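Local atomic coordinates of Ctr9 protein (PDB entry 6AF0), a protein that probably binds the RNA polymerase II complex, and is represented here by a long, largely helical part that contains tetratricopeptide repeats. Residues A[474-482]-A[492-500]; A[612-623]-A[634-645]. One frame throughout, in Å; residues are numbered along the deposited sequence.

Contact 1 of 2, residues A[474-482]-A[492-500]; sequences AVLLNLARL and LQCLQQVEQ
Leu476 meets Val498 across the two helices: CB of Leu476 lies 3.4 Å from CG2 of Val498, and the two side chains run past each other in opposite directions. The far methyl of this leucine, CD2, comes to the amide of Gln497, whose extended chain crosses it at about a right angle. Carbonyl O of Leu476 already accepts the helical bond from Ala480 N; Cys494 offers it a carbon as neighbour, with CB 3.8 Å from that Leu476 O. One residue on, the CB of Leu477 points away from the partner helix, but the length of a leucine lets CD2 swing back to within 3.8 Å of Val498 CG1. Val498 can serve both leucines because it is branched at CB: with CG1 anti to the backbone N (chi1 177°), that methyl faces Leu477, while CG2 packs chiefly on Leu476 and also comes close to Leu477 CD2. Leu479 adds a looser touch, its CD2 4.2 Å from Cys494 SG. At Ala480 the backbones draw together, its CA 5.7 Å from that of Cys494, and a small residue suits the place: CB packs 3.6 Å from Leu495 CD2 and also against Cys494 CB.

The segments belong to helices 473-484 and 488-504, an antiparallel helical hairpin of the kind stacked in tetratricopeptide-like solenoids, with axes 8.5 Å apart at 157°. Arg459 of helix 445-463 touches Leu476, Cys494 and Gln497, while Leu495 rests on Asn536 and Ile537 of helix 531-543. No hydrogen bond or salt bridge passes between the segments, so their mutual hold rests on the fit and burial of methyl groups, sulfur and CB atoms, while the backbone hydrogen bonds run along each helix.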
# COMPACT_ATOMS: atom_id res chain seq x y z
N ALA A 474 10.20 8.28 -0.12
CA ALA A 474 9.26 8.31 0.98
C ALA A 474 8.50 6.99 1.19
O ALA A 474 8.37 6.53 2.33
CB ALA A 474 8.28 9.45 0.77
N VAL A 475 8.01 6.40 0.10
CA VAL A 475 7.29 5.12 0.16
C VAL A 475 8.20 4.00 0.66
O VAL A 475 7.77 3.15 1.45
CB VAL A 475 6.75 4.70 -1.22
CG1 VAL A 475 6.21 3.28 -1.20
CG2 VAL A 475 5.67 5.65 -1.70
N LEU A 476 9.44 3.99 0.18
CA LEU A 476 10.42 2.97 0.57
C LEU A 476 10.80 3.06 2.05
O LEU A 476 10.92 2.05 2.74
CB LEU A 476 11.68 3.10 -0.29
CG LEU A 476 11.57 2.55 -1.70
CD1 LEU A 476 12.70 3.09 -2.56
CD2 LEU A 476 11.56 1.03 -1.68
N LEU A 477 10.98 4.29 2.53
CA LEU A 477 11.33 4.53 3.91
C LEU A 477 10.24 4.12 4.88
O LEU A 477 10.52 3.52 5.92
CB LEU A 477 11.61 6.02 4.11
CG LEU A 477 12.77 6.59 3.31
CD1 LEU A 477 12.92 8.06 3.68
CD2 LEU A 477 14.06 5.81 3.56
N ASN A 478 9.02 4.49 4.56
CA ASN A 478 7.87 4.10 5.36
C ASN A 478 7.77 2.58 5.42
O ASN A 478 7.73 1.98 6.50
CB ASN A 478 6.58 4.72 4.77
CG ASN A 478 6.44 6.20 5.10
OD1 ASN A 478 7.17 6.76 5.93
ND2 ASN A 478 5.47 6.84 4.47
N LEU A 479 7.78 1.99 4.24
CA LEU A 479 7.70 0.56 4.09
C LEU A 479 8.83 -0.15 4.83
O LEU A 479 8.69 -1.30 5.24
CB LEU A 479 7.78 0.22 2.61
CG LEU A 479 7.19 -1.10 2.18
CD1 LEU A 479 5.70 -1.12 2.44
CD2 LEU A 479 7.47 -1.30 0.70
N ALA A 480 9.97 0.53 4.94
CA ALA A 480 11.11 -0.01 5.67
C ALA A 480 10.83 -0.03 7.15
O ALA A 480 11.11 -1.02 7.82
CB ALA A 480 12.35 0.82 5.41
N ARG A 481 10.27 1.06 7.65
CA ARG A 481 9.87 1.14 9.03
C ARG A 481 8.75 0.13 9.35
O ARG A 481 8.75 -0.47 10.41
CB ARG A 481 9.51 2.57 9.41
CG ARG A 481 8.96 2.64 10.81
CD ARG A 481 9.01 4.01 11.45
NE ARG A 481 8.38 3.94 12.76
CZ ARG A 481 8.24 4.96 13.58
NH1 ARG A 481 8.70 6.15 13.22
NH2 ARG A 481 7.64 4.80 14.76
N LEU A 482 7.80 -0.07 8.44
CA LEU A 482 6.68 -1.01 8.69
C LEU A 482 7.23 -2.39 8.90
O LEU A 482 6.87 -3.08 9.85
CB LEU A 482 5.66 -1.03 7.55
CG LEU A 482 4.83 0.27 7.41
CD1 LEU A 482 3.98 0.29 6.14
CD2 LEU A 482 3.95 0.51 8.62
N LEU A 492 15.49 -4.13 5.31
CA LEU A 492 16.88 -3.98 4.85
C LEU A 492 16.94 -3.74 3.33
O LEU A 492 17.55 -2.76 2.86
CB LEU A 492 17.68 -5.23 5.25
CG LEU A 492 19.10 -5.39 4.73
CD1 LEU A 492 19.93 -4.15 4.99
CD2 LEU A 492 19.74 -6.62 5.37
N GLN A 493 16.27 -4.61 2.59
CA GLN A 493 16.25 -4.56 1.14
C GLN A 493 15.76 -3.19 0.71
O GLN A 493 16.39 -2.51 -0.09
CB GLN A 493 15.36 -5.65 0.56
CG GLN A 493 15.82 -7.08 0.89
CD GLN A 493 16.54 -7.81 -0.24
OE1 GLN A 493 16.22 -7.64 -1.42
NE2 GLN A 493 17.51 -8.66 0.12
N CYS A 494 14.64 -2.78 1.29
CA CYS A 494 14.09 -1.44 1.06
C CYS A 494 15.18 -0.39 1.17
O CYS A 494 15.38 0.39 0.26
CB CYS A 494 12.98 -1.11 2.07
SG CYS A 494 11.40 -1.98 1.86
N LEU A 495 15.90 -0.39 2.29
CA LEU A 495 16.91 0.63 2.56
C LEU A 495 18.09 0.50 1.64
O LEU A 495 18.76 1.48 1.38
CB LEU A 495 17.39 0.57 4.02
CG LEU A 495 16.39 0.98 5.10
CD1 LEU A 495 17.10 1.21 6.42
CD2 LEU A 495 15.62 2.25 4.71
N GLN A 496 18.33 -0.71 1.15
CA GLN A 496 19.33 -0.92 0.11
C GLN A 496 18.98 -0.24 -1.23
O GLN A 496 19.85 0.33 -1.89
CB GLN A 496 19.57 -2.40 -0.11
CG GLN A 496 20.21 -3.09 1.08
CD GLN A 496 20.17 -4.60 0.95
OE1 GLN A 496 19.61 -5.14 0.00
NE2 GLN A 496 20.77 -5.29 1.90
N GLN A 497 17.71 -0.29 -1.60
CA GLN A 497 17.25 0.37 -2.83
C GLN A 497 17.12 1.89 -2.64
O GLN A 497 17.16 2.65 -3.61
CB GLN A 497 15.91 -0.18 -3.30
CG GLN A 497 15.76 -1.69 -3.15
CD GLN A 497 14.37 -2.17 -3.53
OE1 GLN A 497 13.63 -1.47 -4.23
NE2 GLN A 497 14.00 -3.35 -3.06
N VAL A 498 16.95 2.32 -1.40
CA VAL A 498 16.96 3.74 -1.08
C VAL A 498 18.40 4.22 -1.14
O VAL A 498 18.67 5.35 -1.51
CB VAL A 498 16.39 4.04 0.31
CG1 VAL A 498 16.49 5.53 0.65
CG2 VAL A 498 14.95 3.56 0.41
N GLU A 499 19.33 3.34 -0.75
CA GLU A 499 20.76 3.62 -0.89
C GLU A 499 21.03 3.92 -2.37
O GLU A 499 21.51 5.01 -2.74
CB GLU A 499 21.58 2.42 -0.38
CG GLU A 499 23.10 2.46 -0.59
CD GLU A 499 23.79 1.15 -0.19
OE1 GLU A 499 23.12 0.13 0.12
OE2 GLU A 499 25.04 1.12 -0.17
N GLN A 500 20.65 2.96 -3.23
CA GLN A 500 20.86 3.07 -4.68
C GLN A 500 20.24 4.32 -5.30
O GLN A 500 20.88 5.05 -6.04
CB GLN A 500 20.36 1.82 -5.40
CG GLN A 500 21.30 0.63 -5.24
CD GLN A 500 21.60 -0.05 -6.57
OE1 GLN A 500 21.25 -1.21 -6.77
NE2 GLN A 500 22.22 0.69 -7.49

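Contact 2 of 2, residues A[612-623]-A[634-645]; sequences TDARTRLAYIKL and AVAKLYQENPSD
Leu638 is the main knob here: its CD1 drops into a hollow of helix 612-625 floored by Thr616 CA, 3.4 Å from that methyl, and bordered by Ala619 CB and the carbonyl O of Arg615. Ala619 leaves room for the leucine branch, its CB 3.6 Å from Leu638 CD1. Toward the C-terminal end of 612-623 a second bump, Val635 CG2, packs against Leu623, crossing it at about a right angle with 3.4 Å to CG. Ala634 is small enough to sit beside the CB of Lys622, whose amine runs off from the contact.

Such an antiparallel helix pair, with axes 9.3 Å apart at 155°, is consistent with the helical hairpins from which tetratricopeptide-type solenoids are built, and helix 646-662 packs next against its side: Val648 touches both Thr616 and Leu638. Thr616 turns its hydroxyl back on its own helix, OG1 giving a 2.8 Å hydrogen bond to Thr612 O from above the carbonyl plane, and that oxygen also takes the backbone N of Thr616. With an alanine at Thr616, Thr612 O is likely to keep only its backbone donor, and a gap would probably open beside Leu638 and Val648.

Over the outer rim Arg615 slides past Leu638. Its chain, bent at chi3 (-39°), brings NH1 to a salt bridge of 3.3 Å with Glu641 OE1, which lies at the guanidinium edge although the two planes stand 83° apart. Lys637 pairs with the other oxygen, OE2, so both cations share one carboxylate. Where the helix gives way to a type I turn, Thr612 OG1 makes a weak 3.5 Å hydrogen bond to OD2 of Asp645, the N-cap of helix 646-662.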
# COMPACT_ATOMS: atom_id res chain seq x y z
N THR A 612 24.42 6.33 29.07
CA THR A 612 24.59 5.25 30.03
C THR A 612 24.69 3.88 29.40
O THR A 612 25.46 3.04 29.87
CB THR A 612 23.48 5.27 31.09
OG1 THR A 612 22.22 5.54 30.46
CG2 THR A 612 23.76 6.36 32.06
N ASP A 613 23.93 3.67 28.31
CA ASP A 613 23.98 2.42 27.55
C ASP A 613 25.43 2.09 27.18
O ASP A 613 25.84 0.92 27.17
CB ASP A 613 23.07 2.50 26.30
CG ASP A 613 21.56 2.18 26.62
OD1 ASP A 613 21.21 1.78 27.76
OD2 ASP A 613 20.71 2.32 25.71
N ALA A 614 26.23 3.12 26.92
CA ALA A 614 27.65 2.92 26.67
C ALA A 614 28.34 2.29 27.86
O ALA A 614 29.01 1.28 27.73
CB ALA A 614 28.32 4.21 26.30
N ARG A 615 28.19 2.88 29.03
CA ARG A 615 28.87 2.35 30.20
C ARG A 615 28.28 1.02 30.66
O ARG A 615 28.99 0.21 31.25
CB ARG A 615 28.88 3.36 31.35
CG ARG A 615 29.52 2.80 32.63
CD ARG A 615 29.94 3.86 33.63
NE ARG A 615 30.52 5.02 32.98
CZ ARG A 615 30.37 6.28 33.39
NH1 ARG A 615 29.64 6.58 34.47
NH2 ARG A 615 30.95 7.27 32.71
N THR A 616 26.99 0.81 30.39
CA THR A 616 26.35 -0.49 30.65
C THR A 616 27.02 -1.59 29.83
O THR A 616 27.32 -2.67 30.36
CB THR A 616 24.85 -0.48 30.33
OG1 THR A 616 24.21 0.69 30.88
CG2 THR A 616 24.20 -1.75 30.86
N ARG A 617 27.27 -1.33 28.54
CA ARG A 617 28.07 -2.24 27.70
C ARG A 617 29.49 -2.37 28.23
O ARG A 617 30.07 -3.44 28.23
CB ARG A 617 28.09 -1.81 26.23
CG ARG A 617 26.74 -1.97 25.52
CD ARG A 617 26.11 -3.35 25.71
NE ARG A 617 27.03 -4.44 25.39
CZ ARG A 617 26.70 -5.73 25.30
NH1 ARG A 617 25.46 -6.13 25.50
NH2 ARG A 617 27.60 -6.63 25.00
N LEU A 618 30.06 -1.27 28.70
CA LEU A 618 31.39 -1.31 29.29
C LEU A 618 31.38 -2.26 30.47
O LEU A 618 32.24 -3.10 30.59
CB LEU A 618 31.88 0.08 29.70
CG LEU A 618 32.53 0.91 28.58
CD1 LEU A 618 32.78 2.32 29.05
CD2 LEU A 618 33.82 0.28 28.05
N ALA A 619 30.37 -2.16 31.31
CA ALA A 619 30.30 -2.96 32.52
C ALA A 619 30.09 -4.45 32.23
O ALA A 619 30.53 -5.32 33.00
CB ALA A 619 29.20 -2.44 33.43
N TYR A 620 29.44 -4.74 31.11
CA TYR A 620 29.27 -6.12 30.71
C TYR A 620 30.61 -6.61 30.16
O TYR A 620 31.11 -7.69 30.55
CB TYR A 620 28.12 -6.28 29.70
CG TYR A 620 28.12 -7.62 29.01
CD1 TYR A 620 27.76 -8.77 29.70
CD2 TYR A 620 28.56 -7.74 27.70
CE1 TYR A 620 27.79 -10.01 29.08
CE2 TYR A 620 28.60 -8.96 27.07
CZ TYR A 620 28.22 -10.10 27.75
OH TYR A 620 28.27 -11.30 27.08
N ILE A 621 31.21 -5.82 29.26
CA ILE A 621 32.55 -6.11 28.72
C ILE A 621 33.49 -6.45 29.89
O ILE A 621 34.31 -7.38 29.84
CB ILE A 621 33.13 -4.91 27.91
CG1 ILE A 621 32.54 -4.83 26.49
CG2 ILE A 621 34.64 -5.00 27.82
CD1 ILE A 621 32.95 -3.58 25.74
N LYS A 622 33.34 -5.67 30.95
CA LYS A 622 34.06 -5.87 32.21
C LYS A 622 33.64 -7.11 32.97
O LYS A 622 34.49 -7.83 33.50
CB LYS A 622 33.85 -4.67 33.13
CG LYS A 622 34.52 -3.41 32.65
CD LYS A 622 36.00 -3.44 32.98
CE LYS A 622 36.72 -2.24 32.38
NZ LYS A 622 37.90 -2.69 31.61
N LEU A 623 32.34 -7.33 33.07
CA LEU A 623 31.87 -8.49 33.80
C LEU A 623 32.44 -9.78 33.21
O LEU A 623 32.75 -10.68 33.97
CB LEU A 623 30.35 -8.55 33.90
CG LEU A 623 29.82 -8.28 35.30
CD1 LEU A 623 28.31 -8.47 35.39
CD2 LEU A 623 30.49 -9.21 36.30
N ALA A 634 32.68 -2.62 38.71
CA ALA A 634 32.09 -1.78 37.69
C ALA A 634 30.58 -1.80 37.67
O ALA A 634 29.97 -0.75 37.53
CB ALA A 634 32.61 -2.19 36.33
N VAL A 635 29.97 -2.98 37.83
CA VAL A 635 28.50 -3.09 37.78
C VAL A 635 27.87 -2.48 39.02
O VAL A 635 26.83 -1.84 38.94
CB VAL A 635 27.95 -4.53 37.71
CG1 VAL A 635 26.58 -4.54 37.05
CG2 VAL A 635 28.84 -5.46 36.94
N ALA A 636 28.48 -2.72 40.18
CA ALA A 636 28.04 -2.11 41.42
C ALA A 636 27.99 -0.60 41.21
O ALA A 636 26.94 0.04 41.40
CB ALA A 636 28.99 -2.47 42.56
N LYS A 637 29.13 -0.07 40.77
CA LYS A 637 29.32 1.36 40.53
C LYS A 637 28.22 1.89 39.61
O LYS A 637 27.64 2.94 39.88
CB LYS A 637 30.72 1.60 39.96
CG LYS A 637 31.13 3.05 39.80
CD LYS A 637 32.61 3.17 39.39
CE LYS A 637 33.02 4.56 38.89
NZ LYS A 637 32.00 5.20 38.00
N LEU A 638 27.91 1.12 38.57
CA LEU A 638 26.87 1.47 37.57
C LEU A 638 25.46 1.38 38.11
O LEU A 638 24.59 2.16 37.72
CB LEU A 638 26.94 0.52 36.38
CG LEU A 638 26.54 1.11 35.02
CD1 LEU A 638 26.64 0.02 33.99
CD2 LEU A 638 25.15 1.71 34.95
N TYR A 639 25.22 0.39 38.95
CA TYR A 639 23.97 0.27 39.65
C TYR A 639 23.77 1.46 40.61
O TYR A 639 22.68 2.05 40.67
CB TYR A 639 23.95 -1.04 40.42
CG TYR A 639 22.61 -1.31 41.05
CD1 TYR A 639 22.43 -1.28 42.44
CD2 TYR A 639 21.52 -1.57 40.25
CE1 TYR A 639 21.19 -1.53 43.01
CE2 TYR A 639 20.29 -1.82 40.80
CZ TYR A 639 20.12 -1.80 42.18
OH TYR A 639 18.87 -2.05 42.71
N GLN A 640 24.83 1.81 41.35
CA GLN A 640 24.77 2.93 42.28
C GLN A 640 24.58 4.20 41.46
O GLN A 640 23.51 4.80 41.50
CB GLN A 640 26.01 2.99 43.20
CG GLN A 640 26.26 4.29 43.98
CD GLN A 640 25.01 4.99 44.50
OE1 GLN A 640 24.64 6.05 44.00
NE2 GLN A 640 24.37 4.42 45.54
N GLU A 641 25.59 4.55 40.67
CA GLU A 641 25.57 5.80 39.91
C GLU A 641 24.36 5.96 39.03
O GLU A 641 24.04 7.07 38.65
CB GLU A 641 26.80 5.94 39.03
CG GLU A 641 27.99 6.51 39.77
CD GLU A 641 29.23 6.56 38.91
OE1 GLU A 641 29.11 6.84 37.69
OE2 GLU A 641 30.32 6.32 39.47
N ASN A 642 23.67 4.87 38.71
CA ASN A 642 22.63 4.92 37.68
C ASN A 642 21.46 3.95 37.86
O ASN A 642 21.08 3.24 36.94
CB ASN A 642 23.29 4.72 36.30
CG ASN A 642 22.80 5.73 35.30
OD1 ASN A 642 21.65 5.67 34.86
ND2 ASN A 642 23.64 6.71 34.98
N PRO A 643 20.82 4.00 39.04
CA PRO A 643 20.00 2.91 39.58
C PRO A 643 18.59 2.69 39.04
O PRO A 643 17.91 1.77 39.52
CB PRO A 643 19.88 3.27 41.07
CG PRO A 643 20.55 4.60 41.24
CD PRO A 643 20.75 5.19 39.89
N SER A 644 18.13 3.49 38.09
CA SER A 644 16.75 3.32 37.62
C SER A 644 16.64 3.04 36.12
O SER A 644 15.54 3.14 35.55
CB SER A 644 15.91 4.55 37.96
OG SER A 644 15.96 5.52 36.93
N ASP A 645 17.75 2.68 35.49
CA ASP A 645 17.72 2.32 34.08
C ASP A 645 17.40 0.84 33.95
O ASP A 645 18.19 0.00 34.38
CB ASP A 645 19.06 2.63 33.41
CG ASP A 645 18.98 2.57 31.89
OD1 ASP A 645 18.41 1.59 31.33
OD2 ASP A 645 19.52 3.51 31.26

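In the fold
Contact 1 and contact 2 are successive along the chain, each an antiparallel pair of neighbouring helices in the same elongated helical solenoid. Their centres lie 35 Å apart and their nearest atoms about 17 Å, so they do not touch; helices such as 531-543, 573-591 and 594-607 intervene in sequence. Contact 1 sits near the middle of the molecule, 13 Å from the chain's centre, whereas contact 2 is 43 Å from it and less buried. That difference matches their chemistry: largely apolar, with no hydrogen bond or salt bridge across, in 474-482 with 492-500, charged along the rim in 612-623 with 634-645. Chains of other proteins in the assembly reach both, notably through a salt bridge to Asp613.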